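Local coordinates for protein ppBat (Bacteroides thetaiotaomicron VPI-5482, PDB 3CNE) that binds flavin derivatives such as lumichrome, riboflavin, FMN and FAD, and may serve as a flavin store, with no apparent proteolytic or chaperone activity, at the interface of chains A and B. Residues are numbered along the deposited sequence; one frame, centred on the assembly and turned at random. Chains: chain A/B, Putative protease I.

Contact 1: the interface of chains A and B. Residues chain A 49-51; chain B 19, 49-52.
A:Val50 and B:Ile52 face each other across the homodimer as partners in an antiparallel bridge, in which strand 50-52 of one subunit pairs with the same strand of the other. Two backbone hydrogen bonds define the register. The amide of B:Ile52 gives the shorter one, its N lying 2.9 Å from O of A:Val50; the return bond, from N of A:Val50 to O of B:Ile52, is longer at 3.3 Å. Both are nearly straight, with 171° at the hydrogen. A:Leu51 faces B:Leu51 as the next antiparallel pair, which places the two-fold axis of the dimer close by.

Apolar packing covers both faces of the paired strands. On one, the side chains of A:Val50 and B:Ile52 lie side by side and point the same way, CB to CB at 4.0 Å. On the other, the two leucines meet by single branches, CD2 of A:Leu51 resting 3.8 Å from CD1 of B:Leu51. Their conformations differ although the residues are equivalent: CG of A:Leu51 stands opposite its carbonyl carbon (chi1 -57°), whereas CG of B:Leu51 stands opposite its backbone N (chi1 169°). The local packing therefore departs from exact two-fold symmetry. B:Met49, a selenomethionine, crosses A:Leu51 at about a right angle and brings its selenium 4.1 Å from CD1.

A:Met49, also a selenomethionine, extends the apolar contact towards helix 15-27 of chain B. Its CB sits in the plane of the B:Phe19 ring, at the rim rather than over a face, and its CG, displaced to one side of that plane, lies 3.6 Å from CE1 of the ring. The same CB also lies 3.9 Å from CD1 of B:Leu51.

Contact 2: the interface of chains A and B. Residues chain A 45, 47, 49; chain B 19, 22, 32, 34, 51.
The backbone carbonyl of A:Ser47, in the loop between strands 42-44 and 50-52, accepts a hydrogen bond from the phenol of B:Tyr32 on strand 31-36, with 2.8 Å between O of A:Ser47 and OH of B:Tyr32. The hydroxyl comes in from the side of the carbonyl, at a C=O...OH angle of 112°, and is tilted 19° from its plane. Seen from the tyrosine, the acceptor lies at the ring edge, in its plane. A phenylalanine in place of B:Tyr32 would probably leave the A:Ser47 carbonyl without this donor and the loop less firmly held against strand 31-36.

Within chain A the loop is braced by OG1 of A:Thr45, which receives the amide of A:Met49 and hydrogen-bonds OG of A:Ser47 at 2.9 Å. A:Ser47 OG is placed for this by a chi1 of 52°, and it also meets the edge of the B:Phe19 ring, in plane, 3.5 Å from CE1. CG2 of A:Thr45 stands above the ring plane at its CE1 rim, 3.6 Å from CE1 of B:Phe19, on the side opposite to CG of A:Met49.

A:Met49 bends at chi2 and chi3 into an apolar pocket of chain B. It crosses B:Leu22 at about a right angle, CG to CD1 at 3.5 Å, and its terminal methyl CE ends 3.8 Å from CG2 of B:Val34.

Contact 1: the interface of chains A and B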
loop_
_atom_site.group_PDB
_atom_site.type_symbol
_atom_site.label_atom_id
_atom_site.label_comp_id
_atom_site.label_asym_id
_atom_site.label_seq_id
_atom_site.Cartn_x
_atom_site.Cartn_y
_atom_site.Cartn_z
HETATM N N MSE A 49 -6.006 -8.556 3.332
HETATM C CA MSE A 49 -4.714 -9.228 3.496
HETATM C C MSE A 49 -4.403 -9.257 4.994
HETATM O O MSE A 49 -4.970 -8.504 5.744
HETATM C CB MSE A 49 -3.574 -8.522 2.723
HETATM C CG MSE A 49 -3.759 -8.417 1.217
HETATM SE SE MSE A 49 -3.973 -10.218 0.373
HETATM C CE MSE A 49 -5.932 -10.032 0.080
ATOM N N VAL A 50 -3.474 -10.097 5.400
ATOM C CA VAL A 50 -3.006 -10.131 6.770
ATOM C C VAL A 50 -1.597 -9.561 6.845
ATOM O O VAL A 50 -0.719 -9.961 6.072
ATOM C CB VAL A 50 -3.057 -11.590 7.302
ATOM C CG1 VAL A 50 -2.367 -11.727 8.663
ATOM C CG2 VAL A 50 -4.505 -12.063 7.382
ATOM N N LEU A 51 -1.398 -8.602 7.761
ATOM C CA LEU A 51 -0.082 -8.091 8.100
ATOM C C LEU A 51 0.283 -8.502 9.519
ATOM O O LEU A 51 -0.549 -8.479 10.418
ATOM C CB LEU A 51 -0.040 -6.556 8.009
ATOM C CG LEU A 51 -0.424 -5.894 6.679
ATOM C CD1 LEU A 51 -0.419 -4.400 6.885
ATOM C CD2 LEU A 51 0.568 -6.266 5.590
ATOM N N PHE B 19 -0.764 -2.585 -2.567
ATOM C CA PHE B 19 -2.006 -2.100 -2.001
ATOM C C PHE B 19 -2.702 -1.007 -2.779
ATOM O O PHE B 19 -3.875 -0.769 -2.583
ATOM C CB PHE B 19 -1.856 -1.801 -0.515
ATOM C CG PHE B 19 -1.750 -3.065 0.290
ATOM C CD1 PHE B 19 -2.904 -3.774 0.635
ATOM C CD2 PHE B 19 -0.516 -3.587 0.613
ATOM C CE1 PHE B 19 -2.830 -4.974 1.318
ATOM C CE2 PHE B 19 -0.415 -4.799 1.335
ATOM C CZ PHE B 19 -1.553 -5.489 1.676
HETATM N N MSE B 49 8.065 -6.146 6.128
HETATM C CA MSE B 49 6.867 -6.560 6.836
HETATM C C MSE B 49 6.346 -7.940 6.411
HETATM O O MSE B 49 6.315 -8.257 5.235
HETATM C CB MSE B 49 5.763 -5.575 6.621
HETATM C CG MSE B 49 4.567 -5.962 7.423
HETATM SE SE MSE B 49 3.559 -4.403 7.801
HETATM C CE MSE B 49 4.869 -3.586 9.044
ATOM N N VAL B 50 5.920 -8.740 7.381
ATOM C CA VAL B 50 5.245 -10.015 7.092
ATOM C C VAL B 50 3.847 -9.783 6.520
ATOM O O VAL B 50 3.029 -9.084 7.103
ATOM C CB VAL B 50 5.200 -10.927 8.337
ATOM C CG1 VAL B 50 4.412 -12.191 8.050
ATOM C CG2 VAL B 50 6.642 -11.294 8.760
ATOM N N LEU B 51 3.592 -10.414 5.370
ATOM C CA LEU B 51 2.390 -10.258 4.600
ATOM C C LEU B 51 1.898 -11.668 4.224
ATOM O O LEU B 51 2.654 -12.476 3.690
ATOM C CB LEU B 51 2.712 -9.463 3.327
ATOM C CG LEU B 51 1.633 -9.402 2.249
ATOM C CD1 LEU B 51 0.320 -8.765 2.782
ATOM C CD2 LEU B 51 2.136 -8.641 1.033
ATOM N N ILE B 52 0.655 -11.979 4.548
ATOM C CA ILE B 52 0.094 -13.266 4.216
ATOM C C ILE B 52 -1.024 -13.049 3.209
ATOM O O ILE B 52 -2.013 -12.358 3.503
ATOM C CB ILE B 52 -0.430 -14.009 5.466
ATOM C CG1 ILE B 52 0.673 -14.042 6.554
ATOM C CG2 ILE B 52 -0.903 -15.437 5.085
ATOM C CD1 ILE B 52 0.287 -14.812 7.858
#

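Contact 2: the interface of chains A and B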
loop_
_atom_site.group_PDB
_atom_site.type_symbol
_atom_site.label_atom_id
_atom_site.label_comp_id
_atom_site.label_asym_id
_atom_site.label_seq_id
_atom_site.Cartn_x
_atom_site.Cartn_y
_atom_site.Cartn_z
ATOM N N THR A 45 -5.912 -5.806 6.408
ATOM C CA THR A 45 -6.084 -4.581 5.646
ATOM C C THR A 45 -7.548 -4.513 5.297
ATOM O O THR A 45 -8.241 -5.540 5.347
ATOM C CB THR A 45 -5.238 -4.564 4.393
ATOM O OG1 THR A 45 -5.572 -5.683 3.541
ATOM C CG2 THR A 45 -3.732 -4.697 4.811
ATOM N N SER A 47 -8.609 -4.428 2.487
ATOM C CA SER A 47 -8.659 -5.342 1.316
ATOM C C SER A 47 -8.552 -6.837 1.654
ATOM O O SER A 47 -8.647 -7.705 0.764
ATOM C CB SER A 47 -7.600 -4.919 0.305
ATOM O OG SER A 47 -6.300 -4.791 0.878
HETATM N N MSE A 49 -6.006 -8.556 3.332
HETATM C CA MSE A 49 -4.714 -9.228 3.496
HETATM C C MSE A 49 -4.403 -9.257 4.994
HETATM O O MSE A 49 -4.970 -8.504 5.744
HETATM C CB MSE A 49 -3.574 -8.522 2.723
HETATM C CG MSE A 49 -3.759 -8.417 1.217
HETATM SE SE MSE A 49 -3.973 -10.218 0.373
HETATM C CE MSE A 49 -5.932 -10.032 0.080
ATOM N N PHE B 19 -0.764 -2.585 -2.567
ATOM C CA PHE B 19 -2.006 -2.100 -2.001
ATOM C C PHE B 19 -2.702 -1.007 -2.779
ATOM O O PHE B 19 -3.875 -0.769 -2.583
ATOM C CB PHE B 19 -1.856 -1.801 -0.515
ATOM C CG PHE B 19 -1.750 -3.065 0.290
ATOM C CD1 PHE B 19 -2.904 -3.774 0.635
ATOM C CD2 PHE B 19 -0.516 -3.587 0.613
ATOM C CE1 PHE B 19 -2.830 -4.974 1.318
ATOM C CE2 PHE B 19 -0.415 -4.799 1.335
ATOM C CZ PHE B 19 -1.553 -5.489 1.676
ATOM N N LEU B 22 -4.933 -3.422 -4.700
ATOM C CA LEU B 22 -5.950 -4.099 -3.895
ATOM C C LEU B 22 -6.971 -3.150 -3.325
ATOM O O LEU B 22 -8.163 -3.480 -3.213
ATOM C CB LEU B 22 -5.308 -4.888 -2.762
ATOM C CG LEU B 22 -4.270 -5.931 -3.120
ATOM C CD1 LEU B 22 -3.873 -6.662 -1.855
ATOM C CD2 LEU B 22 -4.832 -6.898 -4.233
ATOM N N TYR B 32 -10.831 -10.228 -6.370
ATOM C CA TYR B 32 -9.420 -10.533 -6.608
ATOM C C TYR B 32 -9.017 -11.633 -5.682
ATOM O O TYR B 32 -9.631 -11.825 -4.621
ATOM C CB TYR B 32 -8.511 -9.277 -6.395
ATOM C CG TYR B 32 -8.836 -8.561 -5.098
ATOM C CD1 TYR B 32 -8.180 -8.884 -3.927
ATOM C CD2 TYR B 32 -9.880 -7.632 -5.037
ATOM C CE1 TYR B 32 -8.520 -8.245 -2.718
ATOM C CE2 TYR B 32 -10.216 -7.002 -3.842
ATOM C CZ TYR B 32 -9.552 -7.330 -2.697
ATOM O OH TYR B 32 -9.938 -6.752 -1.519
ATOM N N VAL B 34 -5.122 -13.119 -4.259
ATOM C CA VAL B 34 -3.732 -12.740 -4.286
ATOM C C VAL B 34 -2.863 -13.947 -4.062
ATOM O O VAL B 34 -2.919 -14.588 -2.987
ATOM C CB VAL B 34 -3.430 -11.646 -3.225
ATOM C CG1 VAL B 34 -1.986 -11.187 -3.335
ATOM C CG2 VAL B 34 -4.461 -10.483 -3.373
ATOM N N LEU B 51 3.592 -10.414 5.370
ATOM C CA LEU B 51 2.390 -10.258 4.600
ATOM C C LEU B 51 1.898 -11.668 4.224
ATOM O O LEU B 51 2.654 -12.476 3.690
ATOM C CB LEU B 51 2.712 -9.463 3.327
ATOM C CG LEU B 51 1.633 -9.402 2.249
ATOM C CD1 LEU B 51 0.320 -8.765 2.782
ATOM C CD2 LEU B 51 2.136 -8.641 1.033
#

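The C-alpha centres of contact 1 and contact 2 are about 8 Å apart, and A:Met49, B:Phe19 and B:Leu51 belong to both, so the two form one continuous stretch of the homodimer interface. Contact 1 sets the register of the subunits through strand 50-52; contact 2 carries the surface further along helix 15-27, to B:Leu22, and on to strand 31-36 of chain B. Because A:Met49 immediately precedes the paired strand, the strand pairing and the seating of the 45-49 loop are probably coupled. The two-fold repeats the contacts with the chains exchanged, though not in every rotamer, and extends the burial on either side of the axis.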